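Local coordinates for 182aa long hypothetical protein (Pyrococcus horikoshii, PDB 2GAN) that is of uncharacterised function but belongs to the GNAT family and is probably an acetyltransferase that transfers the acetyl group of acetyl-coenzyme A, at residues 53-56 with 57-61. Residues are numbered along the deposited sequence; the frame is centred on the assembly and turned at random.
With SO4 (sulfate ion), chain D.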
ATOM      1  N   VAL A  53      -6.727  21.936   4.569  1.00 38.16           N
ATOM      2  CA  VAL A  53      -7.600  20.842   4.943  1.00 37.95           C
ATOM      3  C   VAL A  53      -7.023  19.879   5.986  1.00 35.94           C
ATOM      4  O   VAL A  53      -7.732  18.998   6.467  1.00 36.50           O
ATOM      5  CB  VAL A  53      -8.013  20.064   3.678  1.00 40.24           C
ATOM      6  CG1 VAL A  53      -6.900  19.124   3.252  1.00 41.51           C
ATOM      7  CG2 VAL A  53      -9.309  19.336   3.923  1.00 43.28           C
ATOM      8  N   TYR A  54      -5.755  20.061   6.353  1.00 33.28           N
ATOM      9  CA  TYR A  54      -5.108  19.182   7.329  1.00 30.38           C
ATOM     10  C   TYR A  54      -4.676  19.895   8.610  1.00 29.04           C
ATOM     11  O   TYR A  54      -4.686  19.307   9.691  1.00 27.23           O
ATOM     12  CB  TYR A  54      -3.897  18.498   6.685  1.00 28.05           C
ATOM     13  CG  TYR A  54      -3.179  17.507   7.578  1.00 28.42           C
ATOM     14  CD1 TYR A  54      -2.056  17.886   8.316  1.00 26.30           C
ATOM     15  CD2 TYR A  54      -3.620  16.187   7.685  1.00 26.76           C
ATOM     16  CE1 TYR A  54      -1.390  16.975   9.133  1.00 25.91           C
ATOM     17  CE2 TYR A  54      -2.955  15.270   8.501  1.00 26.05           C
ATOM     18  CZ  TYR A  54      -1.849  15.666   9.219  1.00 26.23           C
ATOM     19  OH  TYR A  54      -1.205  14.763  10.034  1.00 25.16           O
ATOM     20  N   GLU A  55      -4.300  21.162   8.481  1.00 28.91           N
ATOM     21  CA  GLU A  55      -3.858  21.965   9.614  1.00 28.97           C
ATOM     22  C   GLU A  55      -4.839  21.892  10.785  1.00 28.28           C
ATOM     23  O   GLU A  55      -4.437  21.657  11.919  1.00 27.82           O
ATOM     24  CB  GLU A  55      -3.657  23.414   9.149  1.00 32.15           C
ATOM     25  CG  GLU A  55      -2.941  24.355  10.114  1.00 35.67           C
ATOM     26  CD  GLU A  55      -3.817  24.799  11.263  1.00 37.27           C
ATOM     27  OE1 GLU A  55      -5.024  25.042  11.033  1.00 37.89           O
ATOM     28  OE2 GLU A  55      -3.294  24.930  12.392  1.00 39.90           O
ATOM     29  N   PRO A  56      -6.144  22.073  10.528  1.00 29.38           N
ATOM     30  CA  PRO A  56      -7.113  22.010  11.631  1.00 29.48           C
ATOM     31  C   PRO A  56      -7.081  20.655  12.364  1.00 28.62           C
ATOM     32  O   PRO A  56      -7.155  20.601  13.590  1.00 24.67           O
ATOM     33  CB  PRO A  56      -8.449  22.271  10.931  1.00 29.44           C
ATOM     34  CG  PRO A  56      -8.041  23.132   9.755  1.00 30.87           C
ATOM     35  CD  PRO A  56      -6.819  22.413   9.264  1.00 29.70           C
ATOM     36  N   PHE A  57      -6.957  19.571  11.602  1.00 28.85           N
ATOM     37  CA  PHE A  57      -6.898  18.219  12.157  1.00 29.23           C
ATOM     38  C   PHE A  57      -5.671  18.070  13.068  1.00 27.65           C
ATOM     39  O   PHE A  57      -5.780  17.614  14.200  1.00 27.17           O
ATOM     40  CB  PHE A  57      -6.841  17.201  11.005  1.00 33.43           C
ATOM     41  CG  PHE A  57      -6.894  15.757  11.446  1.00 37.79           C
ATOM     42  CD1 PHE A  57      -7.960  15.280  12.211  1.00 39.51           C
ATOM     43  CD2 PHE A  57      -5.878  14.868  11.082  1.00 39.46           C
ATOM     44  CE1 PHE A  57      -8.015  13.938  12.608  1.00 39.92           C
ATOM     45  CE2 PHE A  57      -5.924  13.528  11.472  1.00 39.20           C
ATOM     46  CZ  PHE A  57      -6.996  13.062  12.238  1.00 39.10           C
ATOM     47  N   LEU A  58      -4.508  18.470  12.568  1.00 26.51           N
ATOM     48  CA  LEU A  58      -3.263  18.384  13.324  1.00 25.28           C
ATOM     49  C   LEU A  58      -3.322  19.239  14.590  1.00 24.85           C
ATOM     50  O   LEU A  58      -2.929  18.797  15.675  1.00 21.45           O
ATOM     51  CB  LEU A  58      -2.084  18.839  12.447  1.00 25.02           C
ATOM     52  CG  LEU A  58      -0.656  18.884  13.012  1.00 27.37           C
ATOM     53  CD1 LEU A  58      -0.188  17.494  13.442  1.00 27.07           C
ATOM     54  CD2 LEU A  58       0.275  19.446  11.955  1.00 27.99           C
ATOM     55  N   LYS A  59      -3.814  20.466  14.453  1.00 23.29           N
ATOM     56  CA  LYS A  59      -3.897  21.363  15.601  1.00 24.53           C
ATOM     57  C   LYS A  59      -4.650  20.663  16.730  1.00 24.09           C
ATOM     58  O   LYS A  59      -4.192  20.644  17.874  1.00 25.52           O
ATOM     59  CB  LYS A  59      -4.612  22.665  15.221  1.00 25.99           C
ATOM     60  CG  LYS A  59      -4.517  23.749  16.282  1.00 29.92           C
ATOM     61  CD  LYS A  59      -5.069  25.078  15.781  1.00 31.33           C
ATOM     62  CE  LYS A  59      -4.906  26.170  16.836  1.00 35.31           C
ATOM     63  NZ  LYS A  59      -5.411  27.497  16.359  1.00 35.90           N
ATOM     64  N   PHE A  60      -5.799  20.079  16.400  1.00 22.39           N
ATOM     65  CA  PHE A  60      -6.596  19.373  17.387  1.00 22.16           C
ATOM     66  C   PHE A  60      -5.877  18.187  18.021  1.00 22.15           C
ATOM     67  O   PHE A  60      -5.876  18.041  19.239  1.00 18.65           O
ATOM     68  CB  PHE A  60      -7.918  18.895  16.776  1.00 22.16           C
ATOM     69  CG  PHE A  60      -8.616  17.833  17.593  1.00 23.97           C
ATOM     70  CD1 PHE A  60      -8.505  16.484  17.248  1.00 21.78           C
ATOM     71  CD2 PHE A  60      -9.361  18.180  18.720  1.00 25.22           C
ATOM     72  CE1 PHE A  60      -9.122  15.497  18.010  1.00 24.10           C
ATOM     73  CE2 PHE A  60      -9.985  17.204  19.496  1.00 21.52           C
ATOM     74  CZ  PHE A  60      -9.866  15.859  19.140  1.00 26.26           C
ATOM     75  N   ARG A  61      -5.269  17.337  17.199  1.00 22.40           N
ATOM     76  CA  ARG A  61      -4.587  16.159  17.726  1.00 23.14           C
ATOM     77  C   ARG A  61      -3.435  16.504  18.655  1.00 23.10           C
ATOM     78  O   ARG A  61      -3.249  15.868  19.690  1.00 22.47           O
ATOM     79  CB  ARG A  61      -4.052  15.304  16.584  1.00 25.02           C
ATOM     80  CG  ARG A  61      -5.105  14.837  15.620  1.00 26.32           C
ATOM     81  CD  ARG A  61      -4.458  13.947  14.592  1.00 27.71           C
ATOM     82  NE  ARG A  61      -4.797  12.542  14.786  1.00 28.74           N
ATOM     83  CZ  ARG A  61      -4.174  11.545  14.165  1.00 27.44           C
ATOM     84  NH1 ARG A  61      -3.186  11.808  13.325  1.00 24.19           N
ATOM     85  NH2 ARG A  61      -4.550  10.294  14.367  1.00 27.19           N
TER
HETATM   86  S   SO4 D1202      -2.816   8.507  11.781  1.00 47.81           S
HETATM   87  O1  SO4 D1202      -1.643   8.437  10.887  1.00 47.31           O
HETATM   88  O2  SO4 D1202      -3.297   7.143  12.098  1.00 46.08           O
HETATM   89  O3  SO4 D1202      -3.882   9.260  11.095  1.00 49.72           O
HETATM   90  O4  SO4 D1202      -2.442   9.183  13.032  1.00 45.96           O
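Successive i to i+4 hydrogen bonds run from L58 N to Y54 O (3.0 Å), K59 N to E55 O and F60 N to P56 O in helix 47-65, which kinks at P56 because its ring nitrogen has no hydrogen to give the turn before. All three are nearly straight at the hydrogen, but F60 N to P56 O is longer, at 3.2 Å, and meets the carbonyl at 150° with its donor tilted out of plane. Y54 has CG anti to its own nitrogen (chi1 -177°), which carries the ring along the helix so that CE1 and CE2, on its two flanks, each meet a different residue obliquely: CE1 meets CB of L58 and CE2 lies 3.9 Å from CD2 of F57. That CE2 sits at the rim of the F57 ring, near its plane. Beyond this pair, L18 and M21 of helix 14-27 and F111 of strand 106-114 pack on Y54, which also stacks on F50. On the outer side, E55 and K59 run alongside each other in the same direction; OE2 of E55 rests 3.8 Å from CD of K59, while K59 NZ is 5.2 Å from that oxygen, so the charges can attract only loosely. R61 lays CD over one face of the F57 ring, and the bend at chi3 (107°) then puts F57 CZ against one face of the guanidinium, off towards its rim. R61 NH1 and R61 NH2 both donate to sulfate O4, each at 2.7 Å, two bent bonds converging on one oxygen at the guanidinium edge; F111 N also binds this ion. A leucine in place of R61 would probably leave sulfate O4 without both of these donors and F57 CZ without the flat group it packs on. Although the sulfate probably came from the crystallisation liquor, R61 and the N-H of F111 make a spot that accepts an anion; whether a natural ligand uses it is not settled.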